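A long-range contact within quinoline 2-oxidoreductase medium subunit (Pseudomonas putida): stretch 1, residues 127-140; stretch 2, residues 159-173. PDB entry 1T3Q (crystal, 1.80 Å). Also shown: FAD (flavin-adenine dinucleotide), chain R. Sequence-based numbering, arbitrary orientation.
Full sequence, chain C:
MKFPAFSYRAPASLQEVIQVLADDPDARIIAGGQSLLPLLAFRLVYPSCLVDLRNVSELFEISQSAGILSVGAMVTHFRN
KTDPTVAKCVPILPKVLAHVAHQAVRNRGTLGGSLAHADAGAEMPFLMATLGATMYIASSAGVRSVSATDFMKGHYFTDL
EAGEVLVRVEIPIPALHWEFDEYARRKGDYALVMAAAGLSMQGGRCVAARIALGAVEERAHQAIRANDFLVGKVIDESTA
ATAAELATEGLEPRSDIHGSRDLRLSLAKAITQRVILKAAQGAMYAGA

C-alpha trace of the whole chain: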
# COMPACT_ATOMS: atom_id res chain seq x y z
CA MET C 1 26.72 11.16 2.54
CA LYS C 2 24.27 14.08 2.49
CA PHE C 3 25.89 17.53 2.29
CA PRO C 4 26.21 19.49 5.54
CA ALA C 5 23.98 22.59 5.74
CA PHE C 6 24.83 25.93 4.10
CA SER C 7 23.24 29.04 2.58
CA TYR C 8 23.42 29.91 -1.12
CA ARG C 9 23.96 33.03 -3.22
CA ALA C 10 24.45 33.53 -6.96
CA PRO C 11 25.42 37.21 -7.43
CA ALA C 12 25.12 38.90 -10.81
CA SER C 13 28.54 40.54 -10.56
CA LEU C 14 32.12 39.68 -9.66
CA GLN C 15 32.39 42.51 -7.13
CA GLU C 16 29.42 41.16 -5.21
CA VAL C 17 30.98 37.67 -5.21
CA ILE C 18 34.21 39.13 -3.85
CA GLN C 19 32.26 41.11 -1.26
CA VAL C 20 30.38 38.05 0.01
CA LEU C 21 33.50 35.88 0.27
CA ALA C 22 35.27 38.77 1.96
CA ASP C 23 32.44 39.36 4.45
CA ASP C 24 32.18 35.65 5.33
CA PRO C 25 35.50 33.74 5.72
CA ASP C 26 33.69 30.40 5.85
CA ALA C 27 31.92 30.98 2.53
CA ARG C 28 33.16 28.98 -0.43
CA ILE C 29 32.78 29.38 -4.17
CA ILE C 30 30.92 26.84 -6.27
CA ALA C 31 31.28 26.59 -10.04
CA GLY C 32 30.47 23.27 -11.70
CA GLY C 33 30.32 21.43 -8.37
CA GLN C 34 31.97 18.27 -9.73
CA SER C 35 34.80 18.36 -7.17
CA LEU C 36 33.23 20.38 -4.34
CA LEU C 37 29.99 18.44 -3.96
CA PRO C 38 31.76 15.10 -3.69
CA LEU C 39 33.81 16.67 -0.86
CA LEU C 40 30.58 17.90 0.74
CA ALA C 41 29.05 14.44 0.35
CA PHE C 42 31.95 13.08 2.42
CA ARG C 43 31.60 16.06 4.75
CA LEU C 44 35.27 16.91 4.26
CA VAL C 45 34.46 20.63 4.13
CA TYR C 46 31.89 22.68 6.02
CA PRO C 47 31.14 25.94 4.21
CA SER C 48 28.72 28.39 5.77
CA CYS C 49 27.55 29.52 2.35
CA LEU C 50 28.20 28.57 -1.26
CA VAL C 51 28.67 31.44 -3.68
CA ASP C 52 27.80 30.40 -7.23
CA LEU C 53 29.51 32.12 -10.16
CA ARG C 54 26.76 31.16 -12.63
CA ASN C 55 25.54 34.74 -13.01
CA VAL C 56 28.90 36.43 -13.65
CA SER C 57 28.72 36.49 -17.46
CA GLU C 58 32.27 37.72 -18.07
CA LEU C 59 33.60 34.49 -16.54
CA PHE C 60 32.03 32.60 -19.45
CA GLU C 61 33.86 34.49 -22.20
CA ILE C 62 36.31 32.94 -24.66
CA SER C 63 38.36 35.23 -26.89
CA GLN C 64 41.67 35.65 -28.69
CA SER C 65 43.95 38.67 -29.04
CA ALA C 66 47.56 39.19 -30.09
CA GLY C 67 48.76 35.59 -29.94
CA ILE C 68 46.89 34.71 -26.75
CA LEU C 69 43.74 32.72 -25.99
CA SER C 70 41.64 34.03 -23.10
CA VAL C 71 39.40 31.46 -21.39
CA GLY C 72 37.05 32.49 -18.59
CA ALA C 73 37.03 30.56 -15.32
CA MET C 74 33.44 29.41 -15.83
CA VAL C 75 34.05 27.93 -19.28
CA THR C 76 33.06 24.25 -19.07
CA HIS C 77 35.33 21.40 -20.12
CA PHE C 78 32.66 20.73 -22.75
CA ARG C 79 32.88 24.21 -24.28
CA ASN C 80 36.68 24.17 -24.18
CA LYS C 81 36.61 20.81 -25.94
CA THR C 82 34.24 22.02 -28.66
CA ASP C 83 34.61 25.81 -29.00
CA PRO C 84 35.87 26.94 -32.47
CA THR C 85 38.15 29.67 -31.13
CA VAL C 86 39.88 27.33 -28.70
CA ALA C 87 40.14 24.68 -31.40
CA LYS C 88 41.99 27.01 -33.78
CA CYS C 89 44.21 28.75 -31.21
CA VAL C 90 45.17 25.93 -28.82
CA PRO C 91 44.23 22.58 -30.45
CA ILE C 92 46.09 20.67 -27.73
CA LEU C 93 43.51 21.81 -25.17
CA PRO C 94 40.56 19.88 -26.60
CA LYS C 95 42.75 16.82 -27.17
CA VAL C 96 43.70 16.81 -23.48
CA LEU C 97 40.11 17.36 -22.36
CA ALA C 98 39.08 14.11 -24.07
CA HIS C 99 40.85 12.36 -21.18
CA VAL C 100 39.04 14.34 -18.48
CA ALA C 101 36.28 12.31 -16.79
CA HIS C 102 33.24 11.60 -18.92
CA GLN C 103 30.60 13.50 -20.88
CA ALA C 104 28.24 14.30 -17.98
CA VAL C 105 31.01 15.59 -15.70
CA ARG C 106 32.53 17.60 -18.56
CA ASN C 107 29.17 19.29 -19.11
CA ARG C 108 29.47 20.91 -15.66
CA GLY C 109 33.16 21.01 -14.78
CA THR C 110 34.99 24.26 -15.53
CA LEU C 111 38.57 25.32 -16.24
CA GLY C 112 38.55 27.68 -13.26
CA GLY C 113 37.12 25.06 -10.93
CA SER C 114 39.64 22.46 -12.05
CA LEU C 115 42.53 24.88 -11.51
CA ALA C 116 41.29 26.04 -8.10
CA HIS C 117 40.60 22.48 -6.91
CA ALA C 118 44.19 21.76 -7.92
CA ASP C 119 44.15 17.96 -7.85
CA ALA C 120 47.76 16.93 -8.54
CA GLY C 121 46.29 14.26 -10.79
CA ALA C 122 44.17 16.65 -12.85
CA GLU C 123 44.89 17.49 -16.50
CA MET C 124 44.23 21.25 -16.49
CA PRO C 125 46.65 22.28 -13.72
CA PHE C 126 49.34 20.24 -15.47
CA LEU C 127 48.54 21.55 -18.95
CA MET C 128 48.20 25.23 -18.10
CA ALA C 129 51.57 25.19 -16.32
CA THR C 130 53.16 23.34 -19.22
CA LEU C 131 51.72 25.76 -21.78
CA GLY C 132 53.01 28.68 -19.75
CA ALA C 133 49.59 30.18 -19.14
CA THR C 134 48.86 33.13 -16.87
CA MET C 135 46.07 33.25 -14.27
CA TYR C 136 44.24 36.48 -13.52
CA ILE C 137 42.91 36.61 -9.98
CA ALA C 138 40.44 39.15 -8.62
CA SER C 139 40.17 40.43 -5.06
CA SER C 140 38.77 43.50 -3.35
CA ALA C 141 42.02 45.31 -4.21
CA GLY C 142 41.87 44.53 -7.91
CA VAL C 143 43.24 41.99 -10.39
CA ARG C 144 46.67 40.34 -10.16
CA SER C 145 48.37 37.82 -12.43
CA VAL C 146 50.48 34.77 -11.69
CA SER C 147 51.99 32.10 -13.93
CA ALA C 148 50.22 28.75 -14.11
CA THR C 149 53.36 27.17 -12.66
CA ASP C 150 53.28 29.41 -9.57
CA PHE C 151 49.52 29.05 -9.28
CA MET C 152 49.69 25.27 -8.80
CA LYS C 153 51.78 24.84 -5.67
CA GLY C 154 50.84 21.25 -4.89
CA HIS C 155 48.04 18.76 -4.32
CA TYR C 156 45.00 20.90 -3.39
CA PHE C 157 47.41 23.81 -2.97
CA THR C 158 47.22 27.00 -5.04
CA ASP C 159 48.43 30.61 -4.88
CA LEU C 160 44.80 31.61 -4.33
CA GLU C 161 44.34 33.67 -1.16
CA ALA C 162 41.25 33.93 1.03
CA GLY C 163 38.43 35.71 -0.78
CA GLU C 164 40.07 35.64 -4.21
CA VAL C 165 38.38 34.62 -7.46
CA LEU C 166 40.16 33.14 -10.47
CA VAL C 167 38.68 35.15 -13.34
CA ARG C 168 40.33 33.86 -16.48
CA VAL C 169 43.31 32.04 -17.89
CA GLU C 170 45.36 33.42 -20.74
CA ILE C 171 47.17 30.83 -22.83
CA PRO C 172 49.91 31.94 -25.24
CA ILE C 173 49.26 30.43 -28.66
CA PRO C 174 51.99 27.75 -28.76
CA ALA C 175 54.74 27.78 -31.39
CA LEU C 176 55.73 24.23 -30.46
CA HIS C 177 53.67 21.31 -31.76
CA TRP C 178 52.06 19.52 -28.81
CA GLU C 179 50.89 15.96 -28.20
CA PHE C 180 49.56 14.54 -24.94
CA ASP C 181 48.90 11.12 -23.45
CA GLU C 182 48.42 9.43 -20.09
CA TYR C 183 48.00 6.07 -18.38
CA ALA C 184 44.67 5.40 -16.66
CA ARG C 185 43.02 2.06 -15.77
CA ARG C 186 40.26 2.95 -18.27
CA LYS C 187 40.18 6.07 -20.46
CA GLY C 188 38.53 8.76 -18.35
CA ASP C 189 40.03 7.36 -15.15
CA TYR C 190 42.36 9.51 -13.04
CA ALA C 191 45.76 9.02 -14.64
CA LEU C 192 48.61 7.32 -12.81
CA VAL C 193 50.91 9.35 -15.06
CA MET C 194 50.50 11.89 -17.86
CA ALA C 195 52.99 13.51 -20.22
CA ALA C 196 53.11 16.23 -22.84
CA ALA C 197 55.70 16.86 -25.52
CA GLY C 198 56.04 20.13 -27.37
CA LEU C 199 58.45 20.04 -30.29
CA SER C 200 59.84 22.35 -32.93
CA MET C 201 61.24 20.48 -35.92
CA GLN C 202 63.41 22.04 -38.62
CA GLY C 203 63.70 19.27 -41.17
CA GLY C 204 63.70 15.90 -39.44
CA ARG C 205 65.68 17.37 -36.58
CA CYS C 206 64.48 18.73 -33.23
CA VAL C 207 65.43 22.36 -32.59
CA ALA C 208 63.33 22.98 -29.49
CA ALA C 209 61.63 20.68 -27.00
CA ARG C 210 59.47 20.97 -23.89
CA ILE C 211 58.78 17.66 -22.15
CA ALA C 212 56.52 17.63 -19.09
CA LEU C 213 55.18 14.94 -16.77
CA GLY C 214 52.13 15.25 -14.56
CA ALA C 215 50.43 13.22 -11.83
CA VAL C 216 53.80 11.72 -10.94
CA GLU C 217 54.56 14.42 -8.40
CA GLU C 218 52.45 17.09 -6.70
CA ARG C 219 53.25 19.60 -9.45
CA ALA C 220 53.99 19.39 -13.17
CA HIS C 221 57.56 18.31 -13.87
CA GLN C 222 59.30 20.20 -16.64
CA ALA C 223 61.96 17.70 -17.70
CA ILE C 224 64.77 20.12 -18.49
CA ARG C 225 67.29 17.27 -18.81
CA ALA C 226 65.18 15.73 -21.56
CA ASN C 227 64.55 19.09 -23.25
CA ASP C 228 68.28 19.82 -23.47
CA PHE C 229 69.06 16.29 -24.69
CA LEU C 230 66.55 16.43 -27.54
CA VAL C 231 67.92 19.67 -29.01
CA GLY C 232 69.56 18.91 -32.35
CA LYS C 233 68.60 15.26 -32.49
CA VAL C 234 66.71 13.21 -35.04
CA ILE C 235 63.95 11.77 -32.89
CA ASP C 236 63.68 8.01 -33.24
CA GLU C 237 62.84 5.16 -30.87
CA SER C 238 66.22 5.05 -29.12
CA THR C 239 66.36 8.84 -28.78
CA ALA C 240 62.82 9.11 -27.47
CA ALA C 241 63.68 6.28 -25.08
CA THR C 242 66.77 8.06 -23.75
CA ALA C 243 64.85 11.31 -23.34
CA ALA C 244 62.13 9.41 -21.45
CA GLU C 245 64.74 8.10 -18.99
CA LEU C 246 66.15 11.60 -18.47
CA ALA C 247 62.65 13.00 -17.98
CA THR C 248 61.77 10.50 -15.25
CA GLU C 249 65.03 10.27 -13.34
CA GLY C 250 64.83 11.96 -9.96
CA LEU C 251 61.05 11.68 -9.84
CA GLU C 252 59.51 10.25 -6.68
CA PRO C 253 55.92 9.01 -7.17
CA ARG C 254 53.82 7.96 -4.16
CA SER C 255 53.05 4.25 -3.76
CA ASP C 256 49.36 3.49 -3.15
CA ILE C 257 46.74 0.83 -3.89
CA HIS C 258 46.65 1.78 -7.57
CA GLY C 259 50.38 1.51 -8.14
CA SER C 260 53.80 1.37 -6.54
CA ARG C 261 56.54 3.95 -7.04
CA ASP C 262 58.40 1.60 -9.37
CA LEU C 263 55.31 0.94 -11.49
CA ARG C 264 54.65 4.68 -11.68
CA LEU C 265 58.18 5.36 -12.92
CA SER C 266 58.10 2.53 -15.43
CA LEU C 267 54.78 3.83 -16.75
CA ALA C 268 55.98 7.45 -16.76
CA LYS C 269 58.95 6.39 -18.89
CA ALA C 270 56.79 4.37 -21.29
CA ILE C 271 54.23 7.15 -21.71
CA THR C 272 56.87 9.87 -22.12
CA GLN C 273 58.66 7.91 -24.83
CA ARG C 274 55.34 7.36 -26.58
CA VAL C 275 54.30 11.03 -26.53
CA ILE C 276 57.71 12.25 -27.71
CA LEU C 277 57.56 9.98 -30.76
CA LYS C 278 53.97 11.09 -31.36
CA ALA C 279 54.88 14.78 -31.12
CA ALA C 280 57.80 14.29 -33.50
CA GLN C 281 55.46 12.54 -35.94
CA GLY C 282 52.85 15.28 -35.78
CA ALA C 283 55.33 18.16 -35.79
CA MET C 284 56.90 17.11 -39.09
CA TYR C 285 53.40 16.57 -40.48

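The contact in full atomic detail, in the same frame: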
# COMPACT_ATOMS: atom_id res chain seq x y z
N LEU C 127 48.47 20.95 -17.62
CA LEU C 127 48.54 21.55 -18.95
C LEU C 127 48.79 23.05 -18.95
O LEU C 127 49.65 23.55 -19.68
CB LEU C 127 47.26 21.25 -19.73
CG LEU C 127 47.29 21.68 -21.20
CD1 LEU C 127 48.36 20.90 -21.95
CD2 LEU C 127 45.92 21.45 -21.83
N MET C 128 48.03 23.79 -18.15
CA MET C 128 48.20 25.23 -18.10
C MET C 128 49.63 25.62 -17.72
O MET C 128 50.21 26.53 -18.31
CB MET C 128 47.21 25.85 -17.11
CG MET C 128 45.75 25.70 -17.52
SD MET C 128 45.40 26.33 -19.18
CE MET C 128 45.41 24.80 -20.16
N ALA C 129 50.20 24.91 -16.74
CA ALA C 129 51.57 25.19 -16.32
C ALA C 129 52.52 24.91 -17.47
O ALA C 129 53.41 25.71 -17.76
CB ALA C 129 51.93 24.34 -15.11
N THR C 130 52.32 23.77 -18.11
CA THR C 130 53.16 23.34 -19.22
C THR C 130 53.08 24.28 -20.42
O THR C 130 54.08 24.50 -21.12
CB THR C 130 52.76 21.91 -19.66
OG1 THR C 130 52.99 21.01 -18.57
CG2 THR C 130 53.58 21.46 -20.85
N LEU C 131 51.90 24.84 -20.67
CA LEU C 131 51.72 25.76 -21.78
C LEU C 131 52.11 27.18 -21.42
O LEU C 131 51.96 28.10 -22.22
CB LEU C 131 50.27 25.72 -22.26
CG LEU C 131 49.85 24.38 -22.88
CD1 LEU C 131 48.39 24.44 -23.27
CD2 LEU C 131 50.73 24.09 -24.09
N GLY C 132 52.60 27.36 -20.20
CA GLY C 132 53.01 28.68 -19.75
C GLY C 132 51.88 29.69 -19.71
O GLY C 132 52.05 30.84 -20.11
N ALA C 133 50.72 29.28 -19.21
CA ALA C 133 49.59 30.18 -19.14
C ALA C 133 49.71 31.12 -17.95
O ALA C 133 50.53 30.92 -17.05
CB ALA C 133 48.29 29.38 -19.05
N THR C 134 48.88 32.16 -17.95
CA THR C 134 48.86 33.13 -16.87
C THR C 134 47.46 33.18 -16.27
O THR C 134 46.47 33.22 -17.00
CB THR C 134 49.21 34.55 -17.37
OG1 THR C 134 50.53 34.54 -17.93
CG2 THR C 134 49.15 35.55 -16.23
N MET C 135 47.37 33.17 -14.94
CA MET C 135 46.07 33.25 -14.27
C MET C 135 45.83 34.68 -13.81
O MET C 135 46.75 35.33 -13.30
CB MET C 135 46.01 32.34 -13.04
CG MET C 135 45.56 30.93 -13.33
SD MET C 135 46.81 30.06 -14.24
CE MET C 135 46.35 28.35 -13.89
N TYR C 136 44.60 35.15 -13.97
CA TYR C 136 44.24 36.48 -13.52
C TYR C 136 43.27 36.29 -12.38
O TYR C 136 42.20 35.70 -12.54
CB TYR C 136 43.64 37.29 -14.67
CG TYR C 136 44.70 37.64 -15.69
CD1 TYR C 136 45.13 36.69 -16.63
CD2 TYR C 136 45.34 38.87 -15.67
CE1 TYR C 136 46.17 36.97 -17.51
CE2 TYR C 136 46.39 39.16 -16.55
CZ TYR C 136 46.80 38.20 -17.46
OH TYR C 136 47.85 38.47 -18.32
N ILE C 137 43.67 36.76 -11.20
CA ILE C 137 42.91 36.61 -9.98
C ILE C 137 42.37 37.92 -9.43
O ILE C 137 43.12 38.88 -9.26
CB ILE C 137 43.79 35.94 -8.91
CG1 ILE C 137 44.34 34.62 -9.46
CG2 ILE C 137 43.00 35.72 -7.63
CD1 ILE C 137 45.49 34.03 -8.66
N ALA C 138 41.07 37.95 -9.14
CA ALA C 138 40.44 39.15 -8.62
C ALA C 138 40.24 39.11 -7.11
O ALA C 138 40.01 38.06 -6.52
CB ALA C 138 39.09 39.37 -9.31
N SER C 139 40.35 40.28 -6.50
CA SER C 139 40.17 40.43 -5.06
C SER C 139 39.59 41.82 -4.88
O SER C 139 39.40 42.56 -5.85
CB SER C 139 41.51 40.34 -4.33
OG SER C 139 42.34 41.44 -4.66
N SER C 140 39.32 42.19 -3.63
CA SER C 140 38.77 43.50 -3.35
C SER C 140 39.70 44.60 -3.88
O SER C 140 39.24 45.63 -4.36
CB SER C 140 38.59 43.67 -1.84
OG SER C 140 38.24 45.00 -1.52
N ASP C 159 47.99 29.28 -5.30
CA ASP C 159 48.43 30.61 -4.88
C ASP C 159 47.24 31.47 -4.48
O ASP C 159 47.40 32.60 -4.04
CB ASP C 159 49.18 31.29 -6.03
CG ASP C 159 49.82 32.60 -5.62
OD1 ASP C 159 49.71 33.58 -6.38
OD2 ASP C 159 50.43 32.63 -4.53
N LEU C 160 46.05 30.92 -4.65
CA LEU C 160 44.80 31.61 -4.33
C LEU C 160 44.73 31.97 -2.85
O LEU C 160 44.93 31.12 -1.98
CB LEU C 160 43.63 30.71 -4.71
CG LEU C 160 42.46 31.24 -5.54
CD1 LEU C 160 42.94 32.16 -6.65
CD2 LEU C 160 41.72 30.04 -6.12
N GLU C 161 44.45 33.23 -2.55
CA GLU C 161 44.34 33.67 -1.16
C GLU C 161 42.87 33.75 -0.77
O GLU C 161 41.98 33.71 -1.63
CB GLU C 161 45.02 35.03 -0.96
CG GLU C 161 46.54 34.99 -1.17
CD GLU C 161 47.24 34.12 -0.14
N ALA C 162 42.61 33.85 0.53
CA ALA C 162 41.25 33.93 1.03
C ALA C 162 40.47 35.05 0.35
O ALA C 162 40.95 36.18 0.24
CB ALA C 162 41.26 34.16 2.54
N GLY C 163 39.27 34.72 -0.13
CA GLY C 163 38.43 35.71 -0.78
C GLY C 163 38.72 36.02 -2.24
O GLY C 163 38.02 36.83 -2.84
N GLU C 164 39.74 35.39 -2.82
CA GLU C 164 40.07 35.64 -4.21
C GLU C 164 39.28 34.79 -5.20
O GLU C 164 38.84 33.69 -4.87
CB GLU C 164 41.56 35.42 -4.46
CG GLU C 164 42.45 36.41 -3.73
CD GLU C 164 43.88 36.34 -4.22
OE1 GLU C 164 44.45 35.23 -4.19
OE2 GLU C 164 44.42 37.39 -4.62
N VAL C 165 39.12 35.32 -6.41
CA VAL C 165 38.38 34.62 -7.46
C VAL C 165 39.20 34.55 -8.74
O VAL C 165 39.64 35.57 -9.26
CB VAL C 165 37.04 35.35 -7.77
CG1 VAL C 165 36.28 34.60 -8.85
CG2 VAL C 165 36.20 35.48 -6.51
N LEU C 166 39.43 33.33 -9.23
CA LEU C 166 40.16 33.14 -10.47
C LEU C 166 39.17 33.63 -11.53
O LEU C 166 38.04 33.15 -11.60
CB LEU C 166 40.44 31.65 -10.69
CG LEU C 166 41.69 31.25 -11.48
CD1 LEU C 166 41.60 29.78 -11.86
CD2 LEU C 166 41.84 32.10 -12.73
N VAL C 167 39.58 34.60 -12.33
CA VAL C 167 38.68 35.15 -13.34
C VAL C 167 38.84 34.56 -14.72
O VAL C 167 37.86 34.25 -15.40
CB VAL C 167 38.85 36.68 -13.43
CG1 VAL C 167 38.02 37.24 -14.58
CG2 VAL C 167 38.43 37.31 -12.11
N ARG C 168 40.08 34.41 -15.17
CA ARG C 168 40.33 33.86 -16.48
C ARG C 168 41.75 33.35 -16.58
O ARG C 168 42.59 33.63 -15.73
CB ARG C 168 40.08 34.91 -17.57
CG ARG C 168 41.01 36.12 -17.48
CD ARG C 168 40.91 37.01 -18.71
NE ARG C 168 41.87 38.10 -18.64
CZ ARG C 168 41.76 39.14 -17.81
NH1 ARG C 168 42.68 40.08 -17.80
NH2 ARG C 168 40.71 39.23 -17.00
N VAL C 169 42.00 32.59 -17.64
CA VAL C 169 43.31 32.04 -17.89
C VAL C 169 43.68 32.49 -19.29
O VAL C 169 42.87 32.40 -20.21
CB VAL C 169 43.30 30.50 -17.85
CG1 VAL C 169 44.69 29.97 -18.17
CG2 VAL C 169 42.83 30.02 -16.49
N GLU C 170 44.90 32.98 -19.44
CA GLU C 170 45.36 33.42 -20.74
C GLU C 170 46.46 32.48 -21.18
O GLU C 170 47.49 32.34 -20.51
CB GLU C 170 45.84 34.88 -20.67
CG GLU C 170 44.68 35.86 -20.47
CD GLU C 170 45.08 37.33 -20.59
OE1 GLU C 170 44.19 38.18 -20.39
OE2 GLU C 170 46.26 37.62 -20.87
N ILE C 171 46.22 31.79 -22.29
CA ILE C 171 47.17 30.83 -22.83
C ILE C 171 47.85 31.35 -24.08
O ILE C 171 47.18 31.67 -25.07
CB ILE C 171 46.47 29.51 -23.20
CG1 ILE C 171 45.62 29.01 -22.03
CG2 ILE C 171 47.51 28.46 -23.58
CD1 ILE C 171 44.80 27.78 -22.36
N PRO C 172 49.19 31.45 -24.06
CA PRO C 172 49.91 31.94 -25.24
C PRO C 172 49.75 30.91 -26.35
O PRO C 172 49.94 29.72 -26.12
CB PRO C 172 51.35 32.02 -24.75
CG PRO C 172 51.22 32.23 -23.28
CD PRO C 172 50.10 31.28 -22.92
N ILE C 173 49.40 31.36 -27.55
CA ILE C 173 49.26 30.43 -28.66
C ILE C 173 50.63 29.79 -28.86
O ILE C 173 51.60 30.46 -29.21
CB ILE C 173 48.81 31.17 -29.94
CG1 ILE C 173 47.41 31.76 -29.72
CG2 ILE C 173 48.81 30.20 -31.12
CD1 ILE C 173 46.88 32.55 -30.90
PA FAD R . 33.77 23.07 -8.26
O1A FAD R . 33.70 21.65 -7.83
O2A FAD R . 32.71 23.86 -8.08
O5B FAD R . 34.81 23.53 -7.25
C5B FAD R . 36.26 23.31 -7.35
C4B FAD R . 36.98 24.08 -6.17
O4B FAD R . 37.47 25.35 -6.75
C3B FAD R . 36.17 24.51 -4.90
O3B FAD R . 36.97 24.51 -3.75
C2B FAD R . 35.65 25.92 -5.31
O2B FAD R . 35.41 26.74 -4.20
C1B FAD R . 36.82 26.47 -6.06
N9A FAD R . 36.48 27.37 -7.17
C8A FAD R . 35.72 27.07 -8.28
N7A FAD R . 35.77 28.02 -9.21
C5A FAD R . 36.58 28.99 -8.68
C6A FAD R . 37.07 30.30 -9.22
N6A FAD R . 36.73 30.80 -10.38
N1A FAD R . 37.91 31.01 -8.36
C2A FAD R . 38.29 30.53 -7.13
N3A FAD R . 37.89 29.35 -6.56
C4A FAD R . 36.99 28.64 -7.35
N1 FAD R . 39.16 16.14 -13.31
C2 FAD R . 40.24 15.91 -14.06
O2 FAD R . 41.16 16.69 -14.11
N3 FAD R . 40.46 14.64 -14.70
C4 FAD R . 39.61 13.56 -14.50
O4 FAD R . 39.86 12.51 -15.03
C4X FAD R . 38.46 13.77 -13.61
N5 FAD R . 37.58 12.75 -13.36
C5X FAD R . 36.45 13.02 -12.60
C6 FAD R . 35.55 11.94 -12.35
C7 FAD R . 34.38 12.12 -11.60
C7M FAD R . 33.48 10.94 -11.33
C8 FAD R . 34.06 13.47 -11.07
C8M FAD R . 32.81 13.74 -10.25
C9 FAD R . 34.93 14.56 -11.33
C9A FAD R . 36.13 14.34 -12.08
N10 FAD R . 37.11 15.40 -12.37
C10 FAD R . 38.25 15.14 -13.07
C1' FAD R . 36.92 16.72 -11.73
C2' FAD R . 36.35 17.80 -12.70
O2' FAD R . 37.37 18.21 -13.61
C3' FAD R . 35.88 18.96 -11.81
O3' FAD R . 34.83 19.61 -12.53
C4' FAD R . 37.00 19.99 -11.49
O4' FAD R . 38.09 19.37 -10.81
C5' FAD R . 36.38 21.03 -10.60
O5' FAD R . 35.68 22.11 -11.46
P FAD R . 34.30 22.57 -11.07
O1P FAD R . 33.94 23.66 -12.09
O2P FAD R . 33.39 21.53 -10.91
O3P FAD R . 34.41 23.22 -9.76
O HOH W 1 51.73 28.20 -24.82
O HOH W 2 48.80 36.86 -20.43

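Two antiparallel strands, 134-139 and 165-172, are joined by six backbone hydrogen bonds, and the side chains sort themselves onto two faces. The ladder opens with Thr134 N to Glu170 O and Glu170 N to Thr134 O, both 2.9 Å, and ends with Ala138 N to Val165 O at 2.8 Å and Val165 N to Ala138 O at 2.9 Å. Between them a bulge shifts the register by one: Tyr136 N donates to Arg168 O (3.1 Å), but Tyr136 O accepts from Val167 N (2.8 Å). The extra residue leaves Val167 pointing toward the partner strand, where its CG2 packs on Ala138 CB at 3.5 Å.

On one face Tyr136, Arg168 and Glu170 are polar and partly exposed, and Ala138 and Val165 continue it as a buried apolar end. With chi1 at 62° (p), chi2 and chi3 t and chi4 at -71°, Arg168 rises off the sheet and leans over Tyr136, laying its guanidinium flat on the ring, planes 12° apart, CZ 4.3 Å from the centroid. Glu170, chi1 m and chi2 t, brings OE1 to Arg168 NE in a 2.9 Å salt bridge; OE1 also lies over the ring face that the guanidinium covers. A water links Glu170 OE2 (2.7 Å) to Tyr136 OH (2.8 Å).

The face carrying Met135, Ile137, Leu166 and Val169 is buried and apolar. Met135 CG packs on Leu166 CD2 at 3.9 Å, and Ile137, chi1 m, sets CG2 3.7 Å from Leu160 CD1. Nearby, Met128 bends through two m rotamers to bring SD within 3.5 Å of Ile171 CD1. Gly132, at positive phi, ends the helix in a Schellman motif and leads into the strand.

Leu166 also uses its backbone for the cofactor: its N donates to FAD N1A (2.9 Å) and its O accepts from FAD N6A (3.0 Å), reading the adenine edge.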